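Local atomic coordinates of RTX toxin RtxA (Vibrio vulnificus MO6-24/O, PDB entry 6IMP), a protein that is an alpha/beta hydrolase-fold effector domain of a secreted MARTX toxin and probably acts as a hydrolase on a substrate not established here. Residues A[203-208]-A[255-260]; A[211-216]-A[259-264]. One frame throughout, in Å; residues are numbered along the deposited sequence.

Contact 1 of 2, residues A[203-208]-A[255-260]; sequences LDRPMP and LTDNEG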
loop_
_atom_site.group_PDB
_atom_site.type_symbol
_atom_site.label_atom_id
_atom_site.label_comp_id
_atom_site.label_asym_id
_atom_site.label_seq_id
_atom_site.Cartn_x
_atom_site.Cartn_y
_atom_site.Cartn_z
ATOM N N LEU A 203 4.775 3.914 7.126
ATOM C CA LEU A 203 4.280 4.829 6.102
ATOM C C LEU A 203 5.424 5.228 5.163
ATOM O O LEU A 203 6.160 6.180 5.426
ATOM C CB LEU A 203 3.663 6.076 6.753
ATOM C CG LEU A 203 2.469 5.846 7.707
ATOM C CD1 LEU A 203 2.125 7.113 8.481
ATOM C CD2 LEU A 203 1.241 5.336 6.966
ATOM N N ASP A 204 5.581 4.472 4.081
ATOM C CA ASP A 204 6.677 4.682 3.121
ATOM C C ASP A 204 6.271 5.748 2.113
ATOM O O ASP A 204 5.480 5.480 1.228
ATOM C CB ASP A 204 7.012 3.350 2.396
ATOM C CG ASP A 204 8.094 3.500 1.307
ATOM O OD1 ASP A 204 8.749 4.573 1.243
ATOM O OD2 ASP A 204 8.299 2.535 0.519
ATOM N N ARG A 205 6.834 6.944 2.236
ATOM C CA ARG A 205 6.586 8.023 1.259
ATOM C C ARG A 205 5.078 8.191 1.022
ATOM O O ARG A 205 4.616 8.166 -0.122
ATOM C CB ARG A 205 7.295 7.732 -0.070
ATOM C CG ARG A 205 8.807 7.608 0.039
ATOM C CD ARG A 205 9.421 6.963 -1.207
ATOM N NE ARG A 205 9.324 5.502 -1.187
ATOM C CZ ARG A 205 9.633 4.694 -2.204
ATOM N NH1 ARG A 205 10.092 5.186 -3.345
ATOM N NH2 ARG A 205 9.458 3.381 -2.083
ATOM N N PRO A 206 4.306 8.346 2.110
ATOM C CA PRO A 206 2.860 8.315 2.075
ATOM C C PRO A 206 2.210 9.382 1.220
ATOM O O PRO A 206 2.790 10.444 0.978
ATOM C CB PRO A 206 2.488 8.587 3.529
ATOM C CG PRO A 206 3.580 9.459 3.994
ATOM C CD PRO A 206 4.773 8.759 3.439
ATOM N N MET A 207 0.962 9.101 0.856
ATOM C CA MET A 207 0.001 10.113 0.430
ATOM C C MET A 207 -0.692 10.549 1.700
ATOM O O MET A 207 -1.359 9.737 2.329
ATOM C CB MET A 207 -1.023 9.473 -0.501
ATOM C CG MET A 207 -2.323 10.234 -0.637
ATOM S SD MET A 207 -3.516 9.314 -1.613
ATOM C CE MET A 207 -2.791 9.408 -3.246
ATOM N N PRO A 208 -0.520 11.817 2.114
ATOM C CA PRO A 208 -1.112 12.143 3.404
ATOM C C PRO A 208 -2.593 12.317 3.297
ATOM O O PRO A 208 -3.310 12.151 4.273
ATOM C CB PRO A 208 -0.475 13.475 3.737
ATOM C CG PRO A 208 -0.334 14.130 2.404
ATOM C CD PRO A 208 0.091 13.008 1.485
ATOM N N LEU A 255 8.948 7.546 6.547
ATOM C CA LEU A 255 9.995 8.041 5.664
ATOM C C LEU A 255 9.386 8.791 4.496
ATOM O O LEU A 255 8.640 8.222 3.707
ATOM C CB LEU A 255 10.852 6.880 5.172
ATOM C CG LEU A 255 11.326 5.897 6.256
ATOM C CD1 LEU A 255 12.366 4.959 5.678
ATOM C CD2 LEU A 255 11.900 6.596 7.470
ATOM N N THR A 256 9.698 10.073 4.399
ATOM C CA THR A 256 9.148 10.918 3.342
ATOM C C THR A 256 10.173 11.223 2.262
ATOM O O THR A 256 11.365 11.232 2.525
ATOM C CB THR A 256 8.651 12.255 3.906
ATOM O OG1 THR A 256 9.766 13.051 4.321
ATOM C CG2 THR A 256 7.740 12.021 5.083
ATOM N N ASP A 257 9.684 11.545 1.067
ATOM C CA ASP A 257 10.547 11.841 -0.091
ATOM C C ASP A 257 10.960 13.316 -0.106
ATOM O O ASP A 257 10.523 14.086 0.742
ATOM C CB ASP A 257 9.855 11.452 -1.407
ATOM C CG ASP A 257 8.459 12.037 -1.538
ATOM O OD1 ASP A 257 7.646 11.877 -0.594
ATOM O OD2 ASP A 257 8.169 12.631 -2.592
ATOM N N ASN A 258 11.836 13.695 -1.039
ATOM C CA ASN A 258 12.442 15.040 -1.033
ATOM C C ASN A 258 11.749 15.997 -2.005
ATOM O O ASN A 258 12.256 17.086 -2.289
ATOM C CB ASN A 258 13.957 14.973 -1.321
ATOM C CG ASN A 258 14.284 14.591 -2.770
ATOM O OD1 ASN A 258 13.399 14.485 -3.636
ATOM N ND2 ASN A 258 15.573 14.392 -3.040
ATOM N N GLU A 259 10.592 15.577 -2.506
ATOM C CA GLU A 259 9.837 16.325 -3.508
ATOM C C GLU A 259 8.558 16.822 -2.837
ATOM O O GLU A 259 8.322 16.530 -1.644
ATOM C CB GLU A 259 9.421 15.396 -4.670
ATOM C CG GLU A 259 10.587 14.799 -5.462
ATOM C CD GLU A 259 10.147 13.871 -6.588
ATOM O OE1 GLU A 259 8.949 13.546 -6.682
ATOM O OE2 GLU A 259 11.008 13.447 -7.383
ATOM N N GLY A 260 7.755 17.580 -3.595
ATOM C CA GLY A 260 6.561 18.270 -3.078
ATOM C C GLY A 260 5.643 17.465 -2.160
ATOM O O GLY A 260 5.214 17.957 -1.111
#
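Leu203 and Arg205 take hold of Leu255 through two backbone hydrogen bonds, with Asp204 bridging to Leu255 in parallel register at a CA–CA distance of 5.4 Å. Leu255 N reaches Leu203 O in a weak bond of 3.3 Å, bent to 143° at the hydrogen. Leu255 O accepts from Arg205 N at 2.7 Å, the shorter of the two. The same carbonyl is lined by aliphatic carbon, with Arg205 CG 3.7 Å from Leu255 O and Pro206 CD also against it. A bend at chi3 turns Arg205 NE back to the preceding residue. The guanidinium then grips Asp204 side-on: Arg205 NE meets Asp204 OD1 at 2.7 Å and Arg205 NH2 meets Asp204 OD2 at 3.0 Å. Both oxygens lie close to the guanidinium plane and are met on their syn sides, but the carboxylate is tilted, the donors standing 34° and 24° out of its plane. This buried ion pair extends to His175 NE2 through Asp204 OD2, to Ser291 OG through Arg205 NH2 and, weakly, to His288 O through Arg205 NH1. Thr256 OG1 bonds to Glu266 and Asp257 O to Gln283, while the Asp257 side chain touches His288, consistent with the usual placing of catalytic acid and histidine in alpha/beta hydrolases. Strands 200-204 and 252-256 are adjacent and parallel, meeting near their C-terminal ends, with helix 291-302 packing Leu294 against Asp204 and Arg205, and Tyr298 against Leu255.

Contact 2 of 2, residues A[211-216]-A[259-264]; sequences TKAITA and EGLGEE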
loop_
_atom_site.group_PDB
_atom_site.type_symbol
_atom_site.label_atom_id
_atom_site.label_comp_id
_atom_site.label_asym_id
_atom_site.label_seq_id
_atom_site.Cartn_x
_atom_site.Cartn_y
_atom_site.Cartn_z
ATOM N N THR A 211 -6.138 14.937 -1.560
ATOM C CA THR A 211 -6.255 16.341 -1.977
ATOM C C THR A 211 -4.842 16.930 -2.080
ATOM O O THR A 211 -4.451 17.503 -3.105
ATOM C CB THR A 211 -7.114 17.158 -0.979
ATOM O OG1 THR A 211 -6.401 17.342 0.251
ATOM C CG2 THR A 211 -8.437 16.446 -0.681
ATOM N N LYS A 212 -4.057 16.664 -1.041
ATOM C CA LYS A 212 -2.689 17.148 -0.931
ATOM C C LYS A 212 -1.756 16.443 -1.910
ATOM O O LYS A 212 -0.737 16.997 -2.321
ATOM C CB LYS A 212 -2.203 16.989 0.508
ATOM C CG LYS A 212 -2.898 17.969 1.451
ATOM C CD LYS A 212 -2.618 17.691 2.922
ATOM C CE LYS A 212 -2.139 18.938 3.664
ATOM N NZ LYS A 212 -0.964 18.634 4.536
ATOM N N ALA A 213 -2.128 15.235 -2.306
ATOM C CA ALA A 213 -1.441 14.541 -3.379
ATOM C C ALA A 213 -1.781 15.132 -4.741
ATOM O O ALA A 213 -0.903 15.274 -5.592
ATOM C CB ALA A 213 -1.787 13.065 -3.346
ATOM N N ILE A 214 -3.063 15.435 -4.956
ATOM C CA ILE A 214 -3.520 16.060 -6.200
ATOM C C ILE A 214 -2.884 17.444 -6.335
ATOM O O ILE A 214 -2.385 17.806 -7.407
ATOM C CB ILE A 214 -5.071 16.147 -6.252
ATOM C CG1 ILE A 214 -5.649 14.769 -6.621
ATOM C CG2 ILE A 214 -5.540 17.187 -7.277
ATOM C CD1 ILE A 214 -7.099 14.569 -6.253
ATOM N N THR A 215 -2.884 18.176 -5.219
ATOM C CA THR A 215 -2.213 19.475 -5.071
ATOM C C THR A 215 -0.718 19.468 -5.427
ATOM O O THR A 215 -0.239 20.386 -6.092
ATOM C CB THR A 215 -2.380 19.993 -3.620
ATOM O OG1 THR A 215 -3.688 20.557 -3.454
ATOM C CG2 THR A 215 -1.335 21.049 -3.259
ATOM N N ALA A 216 0.017 18.464 -4.953
ATOM C CA ALA A 216 1.477 18.410 -5.149
ATOM C C ALA A 216 1.841 18.299 -6.623
ATOM O O ALA A 216 2.848 18.840 -7.054
ATOM C CB ALA A 216 2.086 17.244 -4.372
ATOM N N GLU A 259 10.592 15.577 -2.506
ATOM C CA GLU A 259 9.837 16.325 -3.508
ATOM C C GLU A 259 8.558 16.822 -2.837
ATOM O O GLU A 259 8.322 16.530 -1.644
ATOM C CB GLU A 259 9.421 15.396 -4.670
ATOM C CG GLU A 259 10.587 14.799 -5.462
ATOM C CD GLU A 259 10.147 13.871 -6.588
ATOM O OE1 GLU A 259 8.949 13.546 -6.682
ATOM O OE2 GLU A 259 11.008 13.447 -7.383
ATOM N N GLY A 260 7.755 17.580 -3.595
ATOM C CA GLY A 260 6.561 18.270 -3.078
ATOM C C GLY A 260 5.643 17.465 -2.160
ATOM O O GLY A 260 5.214 17.957 -1.111
ATOM N N LEU A 261 5.327 16.237 -2.557
ATOM C CA LEU A 261 4.547 15.342 -1.709
ATOM C C LEU A 261 5.160 15.179 -0.309
ATOM O O LEU A 261 4.449 15.227 0.696
ATOM C CB LEU A 261 4.410 13.976 -2.368
ATOM C CG LEU A 261 3.408 13.063 -1.662
ATOM C CD1 LEU A 261 1.992 13.552 -1.913
ATOM C CD2 LEU A 261 3.547 11.610 -2.085
ATOM N N GLY A 262 6.480 15.007 -0.262
ATOM C CA GLY A 262 7.194 14.664 0.970
ATOM C C GLY A 262 7.251 15.777 1.998
ATOM O O GLY A 262 7.432 15.517 3.191
ATOM N N GLU A 263 7.127 17.019 1.537
ATOM C CA GLU A 263 6.924 18.160 2.448
ATOM C C GLU A 263 5.654 17.971 3.267
ATOM O O GLU A 263 5.689 17.954 4.503
ATOM C CB GLU A 263 6.839 19.487 1.674
ATOM C CG GLU A 263 8.117 20.316 1.706
ATOM C CD GLU A 263 7.868 21.783 1.407
ATOM O OE1 GLU A 263 7.232 22.468 2.247
ATOM O OE2 GLU A 263 8.309 22.250 0.334
ATOM N N GLU A 264 4.542 17.791 2.562
ATOM C CA GLU A 264 3.243 17.589 3.196
ATOM C C GLU A 264 3.326 16.486 4.232
ATOM O O GLU A 264 2.684 16.548 5.279
ATOM C CB GLU A 264 2.189 17.234 2.142
ATOM C CG GLU A 264 1.846 18.364 1.178
ATOM C CD GLU A 264 1.045 19.484 1.828
ATOM O OE1 GLU A 264 0.945 19.516 3.080
ATOM O OE2 GLU A 264 0.502 20.333 1.080
#
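Gly260 opens the contact, at the N-terminal end of segment 259-264, where its backbone C lies 4.2 Å from Ala216 CB and the CA atoms of Gly260 and Ala216 are 5.5 Å apart. At Leu261 the backbone still packs, Ala216 CB sitting 3.8 Å from Leu261 N, while the isobutyl group makes the apolar contact. Its chi2 of 72° places CD1 against the other helix, with Leu261 CD1 3.9 Å from Ala213 CA, 4.1 Å from Ala213 CB and 4.4 Å from Ala216 CB. One turn on, Glu264 reaches Lys212. The Glu264 chain bends at chi2 and Lys212 at chi3 and chi4, the two side chains crossing obliquely. Lys212 NZ approaches Glu264 OE1 at 2.6 Å, from above the carboxylate plane (51° out of it), forming a salt bridge between two partly exposed residues. Lys212 CE also lies against OE1. The segment axes come within 9.2 Å at 147° between their directions, so the two segments run roughly antiparallel, with small residues facing each other at one end and the ion pair at the other. Helix 210-216 begins the long, largely helical connection to strand 252-256, where alpha/beta hydrolases commonly carry a lid insertion; the contact probably joins such a region to helix 260-274, which follows that strand.

Overall arrangement
The centres of contacts 1 and 2 lie about 8 Å apart, on the same side of the chain's centre, and both include Glu259 and Gly260. Helix 210-216 follows strand 200-204, and helix 260-274 follows strand 252-256, with helices 224-232 and 239-243 intervening. The segments after two adjacent strands are thus joined first at the strand ends, then between helices. The contacts also meet directly: Pro206 O is 3.4 Å from Leu261 CD2, and Met207 CE 3.8 Å from Ala213 CB. The Asp204 backbone hydrogen-bonds to Gly176 and Ser178 of a GxSxG sequence resembling a nucleophile elbow, and Leu261 touches His288, consistent with a position bordering the putative active site.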